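Long-range contacts in 2-oxoglutarate carboxylase small subunit (Hydrogenobacter thermophilus, PDB 7KCT), which belongs to the biotin carboxylase family, is built around an ATP-grasp fold and holds adenosine-5'-diphosphate, bicarbonate and a magnesium ion in the crystal: residues Gly223-Asn228 with Gly275-Gly280; Asn228-Gly233 with Tyr331-Ile336; His305-Met310 with Gly340-Cys345. All coordinates share one frame; numbering follows the deposited sequence.

Interaction 1: Gly223-Asn228 with Gly275-Gly280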
loop_
_atom_site.group_PDB
_atom_site.type_symbol
_atom_site.label_atom_id
_atom_site.label_comp_id
_atom_site.label_asym_id
_atom_site.label_seq_id
_atom_site.Cartn_x
_atom_site.Cartn_y
_atom_site.Cartn_z
ATOM N N GLY A 223 5.790 14.855 -20.056
ATOM C CA GLY A 223 6.425 16.101 -20.468
ATOM C C GLY A 223 5.787 17.311 -19.807
ATOM O O GLY A 223 4.601 17.307 -19.482
ATOM N N ASP A 224 6.587 18.378 -19.643
ATOM C CA ASP A 224 6.062 19.663 -19.182
ATOM C C ASP A 224 5.813 20.604 -20.367
ATOM O O ASP A 224 6.039 20.260 -21.525
ATOM C CB ASP A 224 6.981 20.291 -18.127
ATOM C CG ASP A 224 8.349 20.744 -18.669
ATOM O OD1 ASP A 224 8.466 21.017 -19.881
ATOM O OD2 ASP A 224 9.284 20.869 -17.840
ATOM N N LYS A 225 5.305 21.799 -20.078
ATOM C CA LYS A 225 4.923 22.725 -21.141
ATOM C C LYS A 225 6.120 23.458 -21.745
ATOM O O LYS A 225 5.937 24.232 -22.689
ATOM C CB LYS A 225 3.888 23.710 -20.592
ATOM C CG LYS A 225 2.562 23.000 -20.210
ATOM C CD LYS A 225 1.438 23.955 -19.869
ATOM C CE LYS A 225 0.112 23.234 -19.674
ATOM N NZ LYS A 225 -0.972 24.164 -19.160
ATOM N N TYR A 226 7.325 23.199 -21.234
ATOM C CA TYR A 226 8.552 23.878 -21.617
ATOM C C TYR A 226 9.480 22.968 -22.397
ATOM O O TYR A 226 10.692 23.213 -22.438
ATOM C CB TYR A 226 9.263 24.390 -20.367
ATOM C CG TYR A 226 8.323 25.155 -19.482
ATOM C CD1 TYR A 226 7.873 26.411 -19.849
ATOM C CD2 TYR A 226 7.843 24.600 -18.300
ATOM C CE1 TYR A 226 6.990 27.110 -19.050
ATOM C CE2 TYR A 226 6.958 25.284 -17.490
ATOM C CZ TYR A 226 6.533 26.536 -17.866
ATOM O OH TYR A 226 5.651 27.214 -17.054
ATOM N N GLY A 227 8.933 21.889 -22.962
ATOM C CA GLY A 227 9.680 20.981 -23.813
ATOM C C GLY A 227 10.552 19.960 -23.118
ATOM O O GLY A 227 11.343 19.296 -23.789
ATOM N N ASN A 228 10.454 19.786 -21.813
ATOM C CA ASN A 228 11.246 18.764 -21.140
ATOM C C ASN A 228 10.414 17.480 -21.038
ATOM O O ASN A 228 9.497 17.390 -20.213
ATOM C CB ASN A 228 11.680 19.232 -19.763
ATOM C CG ASN A 228 12.503 18.182 -19.023
ATOM O OD1 ASN A 228 12.404 18.048 -17.803
ATOM N ND2 ASN A 228 13.285 17.408 -19.757
ATOM N N GLY A 275 5.168 18.048 -30.009
ATOM C CA GLY A 275 4.927 18.913 -28.868
ATOM C C GLY A 275 4.031 18.297 -27.808
ATOM O O GLY A 275 3.054 18.924 -27.392
ATOM N N TYR A 276 4.364 17.083 -27.348
ATOM C CA TYR A 276 3.560 16.402 -26.333
ATOM C C TYR A 276 3.944 16.934 -24.958
ATOM O O TYR A 276 5.123 17.106 -24.661
ATOM C CB TYR A 276 3.763 14.861 -26.365
ATOM C CG TYR A 276 2.613 14.125 -25.693
ATOM C CD1 TYR A 276 1.440 13.919 -26.361
ATOM C CD2 TYR A 276 2.699 13.663 -24.376
ATOM C CE1 TYR A 276 0.377 13.314 -25.770
ATOM C CE2 TYR A 276 1.594 13.020 -23.766
ATOM C CZ TYR A 276 0.445 12.875 -24.476
ATOM O OH TYR A 276 -0.707 12.265 -23.987
ATOM N N TYR A 277 2.943 17.138 -24.089
ATOM C CA TYR A 277 3.184 17.324 -22.662
ATOM C C TYR A 277 2.046 16.657 -21.884
ATOM O O TYR A 277 1.043 16.228 -22.456
ATOM C CB TYR A 277 3.352 18.824 -22.269
ATOM C CG TYR A 277 2.261 19.786 -22.734
ATOM C CD1 TYR A 277 0.995 19.747 -22.168
ATOM C CD2 TYR A 277 2.532 20.796 -23.683
ATOM C CE1 TYR A 277 -0.000 20.625 -22.567
ATOM C CE2 TYR A 277 1.526 21.693 -24.103
ATOM C CZ TYR A 277 0.271 21.609 -23.533
ATOM O OH TYR A 277 -0.740 22.472 -23.919
ATOM N N SER A 278 2.230 16.557 -20.572
ATOM C CA SER A 278 1.352 15.798 -19.682
ATOM C C SER A 278 1.767 14.342 -19.870
ATOM O O SER A 278 2.860 14.071 -20.392
ATOM C CB SER A 278 -0.135 15.980 -19.972
ATOM O OG SER A 278 -0.859 15.433 -18.868
ATOM N N ALA A 279 0.912 13.415 -19.457
ATOM C CA ALA A 279 1.176 11.996 -19.537
ATOM C C ALA A 279 0.584 11.444 -20.824
ATOM O O ALA A 279 -0.455 11.904 -21.316
ATOM C CB ALA A 279 0.582 11.243 -18.338
ATOM N N GLY A 280 1.261 10.464 -21.378
ATOM C CA GLY A 280 0.773 9.767 -22.552
ATOM C C GLY A 280 1.534 8.470 -22.668
ATOM O O GLY A 280 2.551 8.274 -22.010
#
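G223 and S278 form an antiparallel hydrogen-bonded pair, each giving its amide to the other's carbonyl. The bond from S278 N to G223 O is the shorter at 2.7 Å, and that from G223 N to S278 O measures 3.1 Å. Having no side chain, G223 lets its CA come within 4.1 Å of the CA of Y277. Just beyond the pair, the two segments meet mainly through side chains. The CG methylene of K225 sits almost squarely over one face of the Y277 ring, 3.9 Å from the centroid and 4° off the normal, a textbook CH-pi contact, while CE of K225 runs on past CE1. A chi1 of 52° sets CG of Y277 between its backbone N and carbonyl carbon and turns the ring under K225. The backbone itself brings Y277 CB to 3.1 Å from D224 O.

The contact illustrates how a hairpin tip is tied to the next strand of a sheet. Residues D224 to G227 make a type I turn, closing the beta hairpin between strands 215-223 and 229-236 of the ATP-grasp domain, and strand 278-286 pairs with the first of these.

Further out, D224 OD1 accepts from Y226 N, an Asx turn, and also from N228 N, the two amides arriving from opposite faces of the carboxylate, while OD2 takes L329 N. K225 NZ continues to A324 O, at the end of helix 316-324. Y276 OH bonds to A279 O at 2.7 Å, linking the approach to the strand with a carbonyl within it, and S278 rests on Q320 of that same helix.

Interaction 2: Asn228-Gly233 with Tyr331-Ile336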
loop_
_atom_site.group_PDB
_atom_site.type_symbol
_atom_site.label_atom_id
_atom_site.label_comp_id
_atom_site.label_asym_id
_atom_site.label_seq_id
_atom_site.Cartn_x
_atom_site.Cartn_y
_atom_site.Cartn_z
ATOM N N ASN A 228 10.454 19.786 -21.813
ATOM C CA ASN A 228 11.246 18.764 -21.140
ATOM C C ASN A 228 10.414 17.480 -21.038
ATOM O O ASN A 228 9.497 17.390 -20.213
ATOM C CB ASN A 228 11.680 19.232 -19.763
ATOM C CG ASN A 228 12.503 18.182 -19.023
ATOM O OD1 ASN A 228 12.404 18.048 -17.803
ATOM N ND2 ASN A 228 13.285 17.408 -19.757
ATOM N N VAL A 229 10.743 16.486 -21.870
ATOM C CA VAL A 229 10.017 15.223 -21.958
ATOM C C VAL A 229 10.949 14.095 -21.529
ATOM O O VAL A 229 12.096 14.020 -21.988
ATOM C CB VAL A 229 9.496 14.970 -23.382
ATOM C CG1 VAL A 229 8.641 13.700 -23.431
ATOM C CG2 VAL A 229 8.745 16.182 -23.927
ATOM N N ILE A 230 10.455 13.220 -20.649
ATOM C CA ILE A 230 11.171 12.020 -20.233
ATOM C C ILE A 230 10.279 10.804 -20.482
ATOM O O ILE A 230 9.068 10.914 -20.707
ATOM C CB ILE A 230 11.615 12.066 -18.759
ATOM C CG1 ILE A 230 10.415 12.152 -17.819
ATOM C CG2 ILE A 230 12.580 13.241 -18.476
ATOM C CD1 ILE A 230 10.798 12.100 -16.343
ATOM N N HIS A 231 10.895 9.627 -20.460
ATOM C CA HIS A 231 10.156 8.376 -20.463
ATOM C C HIS A 231 10.303 7.726 -19.093
ATOM O O HIS A 231 11.253 7.998 -18.344
ATOM C CB HIS A 231 10.614 7.419 -21.594
ATOM C CG HIS A 231 11.955 6.812 -21.375
ATOM N ND1 HIS A 231 12.156 5.769 -20.503
ATOM C CD2 HIS A 231 13.155 7.040 -21.972
ATOM C CE1 HIS A 231 13.430 5.430 -20.503
ATOM N NE2 HIS A 231 14.054 6.168 -21.408
ATOM N N LEU A 232 9.305 6.936 -18.727
ATOM C CA LEU A 232 9.334 6.207 -17.471
ATOM C C LEU A 232 9.360 4.716 -17.758
ATOM O O LEU A 232 8.727 3.921 -17.078
ATOM C CB LEU A 232 8.155 6.598 -16.572
ATOM C CG LEU A 232 8.147 8.080 -16.153
ATOM C CD1 LEU A 232 6.865 8.428 -15.361
ATOM C CD2 LEU A 232 9.427 8.417 -15.336
ATOM N N GLY A 233 10.130 4.315 -18.777
ATOM C CA GLY A 233 10.269 2.917 -19.026
ATOM C C GLY A 233 8.982 2.335 -19.562
ATOM O O GLY A 233 8.052 3.032 -19.963
ATOM N N TYR A 331 12.793 16.480 -13.268
ATOM C CA TYR A 331 13.583 15.292 -13.540
ATOM C C TYR A 331 14.270 15.392 -14.887
ATOM O O TYR A 331 13.760 15.976 -15.860
ATOM C CB TYR A 331 12.794 13.953 -13.563
ATOM C CG TYR A 331 12.022 13.583 -12.310
ATOM C CD1 TYR A 331 12.658 12.966 -11.250
ATOM C CD2 TYR A 331 10.657 13.812 -12.203
ATOM C CE1 TYR A 331 11.975 12.633 -10.086
ATOM C CE2 TYR A 331 9.968 13.476 -11.050
ATOM C CZ TYR A 331 10.630 12.890 -9.995
ATOM O OH TYR A 331 9.934 12.563 -8.842
ATOM N N SER A 332 15.447 14.801 -14.939
ATOM C CA SER A 332 16.023 14.477 -16.228
ATOM C C SER A 332 16.002 12.975 -16.451
ATOM O O SER A 332 15.851 12.169 -15.518
ATOM C CB SER A 332 17.507 14.903 -16.356
ATOM O OG SER A 332 17.770 16.112 -15.695
ATOM N N GLN A 333 16.233 12.591 -17.713
ATOM C CA GLN A 333 16.172 11.171 -18.038
ATOM C C GLN A 333 17.109 10.369 -17.139
ATOM O O GLN A 333 16.716 9.304 -16.662
ATOM C CB GLN A 333 16.476 10.880 -19.506
ATOM C CG GLN A 333 15.970 9.446 -19.894
ATOM C CD GLN A 333 14.433 9.270 -19.698
ATOM O OE1 GLN A 333 13.602 9.924 -20.361
ATOM N NE2 GLN A 333 14.070 8.354 -18.809
ATOM N N GLU A 334 18.288 10.923 -16.790
ATOM C CA GLU A 334 19.308 10.253 -15.978
ATOM C C GLU A 334 18.845 9.980 -14.564
ATOM O O GLU A 334 19.385 9.084 -13.915
ATOM C CB GLU A 334 20.570 11.120 -15.901
ATOM C CG GLU A 334 21.142 11.220 -17.263
ATOM C CD GLU A 334 20.595 12.270 -18.148
ATOM O OE1 GLU A 334 19.644 12.979 -17.725
ATOM O OE2 GLU A 334 21.195 12.356 -19.262
ATOM N N ASP A 335 17.878 10.738 -14.070
ATOM C CA ASP A 335 17.363 10.523 -12.728
ATOM C C ASP A 335 16.446 9.311 -12.651
ATOM O O ASP A 335 16.249 8.787 -11.557
ATOM C CB ASP A 335 16.570 11.745 -12.256
ATOM C CG ASP A 335 17.390 13.009 -12.287
ATOM O OD1 ASP A 335 18.605 12.925 -12.036
ATOM O OD2 ASP A 335 16.829 14.092 -12.572
ATOM N N ILE A 336 15.899 8.858 -13.780
ATOM C CA ILE A 336 14.844 7.847 -13.801
ATOM C C ILE A 336 15.474 6.465 -13.657
ATOM O O ILE A 336 16.108 5.964 -14.591
ATOM C CB ILE A 336 14.001 7.930 -15.076
ATOM C CG1 ILE A 336 13.397 9.340 -15.229
ATOM C CG2 ILE A 336 12.931 6.801 -15.107
ATOM C CD1 ILE A 336 12.975 10.015 -13.897
#
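Q333 lays its carboxamide flat over the imidazole of H231, the two planes only 12° apart although the side chains themselves run at about a right angle. NE2 of Q333 stands 3.3 Å above the ring, over its centre. From this stacked position the amide also grips the backbone of the residue it covers. Q333 OE1 receives H231 N at 2.7 Å, in the carbonyl plane and on a lone pair, and Q333 NE2 donates to H231 O at 2.9 Å with a nearly straight N-H...O angle of 174°. CG of Q333 is anti to its backbone N and the chain then bends at chi2 (60°), a shape that folds the amide back to the strand.

The ring beneath is held through both of its nitrogens: ND1 accepts G233 N in the ring plane, and NE2 of H231 is hydrogen-bonded to OE2 of E261 in helix 257-273. Beside this polar clasp lies an apolar one. CD1 of I230 reaches between Y331 and I336, 3.9 Å from CB of Y331, and touches CD1 of I336 as well. I336 turns its CG2 across the side chain of L232, meeting CD2 at 3.9 Å. The short 3-10 segment 333-335 lies between Y331 and I336 and carries Q333, and S332 N, bonded to D335 OD2, ties down its start.

Strand 229-236 is outermost within this chain in the four-stranded antiparallel sheet of the ATP-grasp fold. A primary amide carries one donor and one acceptor side by side, so Q333 can serve H231 N and O much as a further strand would. The bonding is consistent with a histidine carrying its proton on NE2, a tautomer that G233 N and E261 would favour.

Interaction 3: His305-Met310 with Gly340-Cys345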
loop_
_atom_site.group_PDB
_atom_site.type_symbol
_atom_site.label_atom_id
_atom_site.label_comp_id
_atom_site.label_asym_id
_atom_site.label_seq_id
_atom_site.Cartn_x
_atom_site.Cartn_y
_atom_site.Cartn_z
ATOM N N HIS A 305 -1.065 2.795 -14.974
ATOM C CA HIS A 305 0.043 3.664 -14.582
ATOM C C HIS A 305 0.662 3.328 -13.231
ATOM O O HIS A 305 1.841 3.677 -13.032
ATOM C CB HIS A 305 -0.384 5.149 -14.600
ATOM C CG HIS A 305 -1.243 5.559 -13.445
ATOM N ND1 HIS A 305 -2.617 5.506 -13.513
ATOM C CD2 HIS A 305 -0.946 6.059 -12.220
ATOM C CE1 HIS A 305 -3.132 5.913 -12.357
ATOM N NE2 HIS A 305 -2.139 6.241 -11.550
ATOM N N PRO A 306 -0.036 2.722 -12.263
ATOM C CA PRO A 306 0.626 2.481 -10.967
ATOM C C PRO A 306 1.836 1.564 -11.037
ATOM O O PRO A 306 2.780 1.799 -10.274
ATOM C CB PRO A 306 -0.504 1.897 -10.094
ATOM C CG PRO A 306 -1.742 2.558 -10.656
ATOM C CD PRO A 306 -1.497 2.516 -12.171
ATOM N N VAL A 307 1.906 0.573 -11.936
ATOM C CA VAL A 307 3.099 -0.276 -11.909
ATOM C C VAL A 307 4.340 0.553 -12.207
ATOM O O VAL A 307 5.417 0.314 -11.651
ATOM C CB VAL A 307 2.993 -1.481 -12.877
ATOM C CG1 VAL A 307 1.868 -2.433 -12.448
ATOM C CG2 VAL A 307 2.866 -1.083 -14.345
ATOM N N THR A 308 4.208 1.530 -13.089
ATOM C CA THR A 308 5.333 2.401 -13.416
ATOM C C THR A 308 5.707 3.293 -12.253
ATOM O O THR A 308 6.899 3.542 -12.017
ATOM C CB THR A 308 5.004 3.240 -14.648
ATOM O OG1 THR A 308 4.792 2.363 -15.775
ATOM C CG2 THR A 308 6.176 4.249 -14.890
ATOM N N GLU A 309 4.706 3.783 -11.498
ATOM C CA GLU A 309 4.996 4.573 -10.306
ATOM C C GLU A 309 5.741 3.766 -9.266
ATOM O O GLU A 309 6.618 4.295 -8.560
ATOM C CB GLU A 309 3.705 5.141 -9.693
ATOM C CG GLU A 309 2.879 5.963 -10.625
ATOM C CD GLU A 309 1.596 6.490 -9.953
ATOM O OE1 GLU A 309 1.034 5.843 -9.030
ATOM O OE2 GLU A 309 1.160 7.593 -10.326
ATOM N N MET A 310 5.439 2.479 -9.151
ATOM C CA MET A 310 6.105 1.713 -8.100
ATOM C C MET A 310 7.590 1.457 -8.400
ATOM O O MET A 310 8.373 1.308 -7.477
ATOM C CB MET A 310 5.405 0.378 -7.871
ATOM C CG MET A 310 3.894 0.515 -7.686
ATOM S SD MET A 310 3.512 1.210 -6.083
ATOM C CE MET A 310 3.617 -0.355 -5.215
ATOM N N GLY A 340 13.356 -2.807 -9.214
ATOM C CA GLY A 340 12.523 -3.951 -8.917
ATOM C C GLY A 340 11.414 -4.181 -9.925
ATOM O O GLY A 340 11.474 -3.799 -11.090
ATOM N N TYR A 341 10.371 -4.851 -9.442
ATOM C CA TYR A 341 9.308 -5.348 -10.290
ATOM C C TYR A 341 7.963 -5.101 -9.624
ATOM O O TYR A 341 7.843 -5.260 -8.416
ATOM C CB TYR A 341 9.471 -6.856 -10.529
ATOM C CG TYR A 341 10.648 -7.223 -11.375
ATOM C CD1 TYR A 341 11.885 -7.456 -10.805
ATOM C CD2 TYR A 341 10.527 -7.316 -12.753
ATOM C CE1 TYR A 341 12.977 -7.782 -11.590
ATOM C CE2 TYR A 341 11.619 -7.630 -13.548
ATOM C CZ TYR A 341 12.838 -7.850 -12.964
ATOM O OH TYR A 341 13.923 -8.167 -13.750
ATOM N N SER A 342 6.961 -4.778 -10.434
ATOM C CA SER A 342 5.621 -4.470 -9.988
ATOM C C SER A 342 4.634 -5.131 -10.923
ATOM O O SER A 342 4.849 -5.188 -12.136
ATOM C CB SER A 342 5.438 -2.944 -9.922
ATOM O OG SER A 342 4.096 -2.598 -9.626
ATOM N N ILE A 343 3.550 -5.634 -10.356
ATOM C CA ILE A 343 2.504 -6.318 -11.081
ATOM C C ILE A 343 1.185 -5.711 -10.635
ATOM O O ILE A 343 0.978 -5.483 -9.437
ATOM C CB ILE A 343 2.524 -7.840 -10.797
ATOM C CG1 ILE A 343 3.888 -8.467 -11.056
ATOM C CG2 ILE A 343 1.528 -8.573 -11.661
ATOM C CD1 ILE A 343 3.971 -9.971 -10.675
ATOM N N GLU A 344 0.291 -5.492 -11.591
ATOM C CA GLU A 344 -1.060 -5.044 -11.371
ATOM C C GLU A 344 -2.031 -6.064 -11.938
ATOM O O GLU A 344 -1.906 -6.493 -13.090
ATOM C CB GLU A 344 -1.315 -3.657 -12.019
ATOM C CG GLU A 344 -2.832 -3.299 -12.136
ATOM C CD GLU A 344 -3.102 -1.887 -12.675
ATOM O OE1 GLU A 344 -3.583 -1.690 -13.826
ATOM O OE2 GLU A 344 -2.864 -0.945 -11.911
ATOM N N CYS A 345 -3.062 -6.371 -11.168
ATOM C CA CYS A 345 -4.146 -7.214 -11.624
ATOM C C CYS A 345 -5.442 -6.426 -11.545
ATOM O O CYS A 345 -5.706 -5.768 -10.536
ATOM C CB CYS A 345 -4.234 -8.503 -10.824
ATOM S SG CYS A 345 -2.815 -9.601 -10.966
#
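S342 meets the helix first, its OG lodged between V307 and M310, 3.4 Å from V307 CA and 3.7 Å from M310 CG. Because OG is anti to the backbone N (chi1 174°), the hydroxyl lies against the apolar side of the helix, yet it is not left without a partner, since it is hydrogen-bonded to V399 O on strand 393-401. I343 comes next and points the other way, onto W404, A407 and V408 of helix 404-417; its nearest approach to V307 is through the backbone, I343 C lying 3.8 Å from V307 CG1.

The pattern is that of a sheet sandwiched between helices. Strand 341-351 belongs to the antiparallel sheet reaching into the biotin carboxylase C-terminal domain. Helix 305-312, from the ATP-grasp part of the chain, crosses it nearly antiparallel at 161°, the axes of the two short segments approaching to 7.5 Å.

At E344 the side chain turns back to the helix. Its CB packs closely on V307 CG1 at 3.4 Å, the two side chains meeting at about a right angle. The extended chain carries the carboxylate past V307 to P306, where OE2 lies 3.7 Å from CD of the proline ring. OE2 is buried with no polar partner in the model, whereas OE1 is close to OE1 of E248, another acid; the side chain is about 7 Å from a bound adenosine-5'-diphosphate.

How the interactions relate
Interactions 1 and 2 are neighbours, their centres about 11 Å apart; they share N228, and both involve one hairpin of the four-stranded ATP-grasp sheet, interaction 1 at its turn and interaction 2 along its second strand, touching where V229 CG2 packs 3.8 Å from Y276 O. Interaction 3 lies on another sheet, its centre about 17 Å from that of interaction 2 and about 22 Å from that of interaction 1. It still touches interaction 2, through L232 O and T308 CG2. Along the chain, interaction 2 interleaves with both others, whereas interaction 1 closes before interaction 3 opens. The chain thus returns from helix 316-324 to cover the hairpin strand, then enters strand 341-351, joining the ATP-grasp sheet to the C-terminal one.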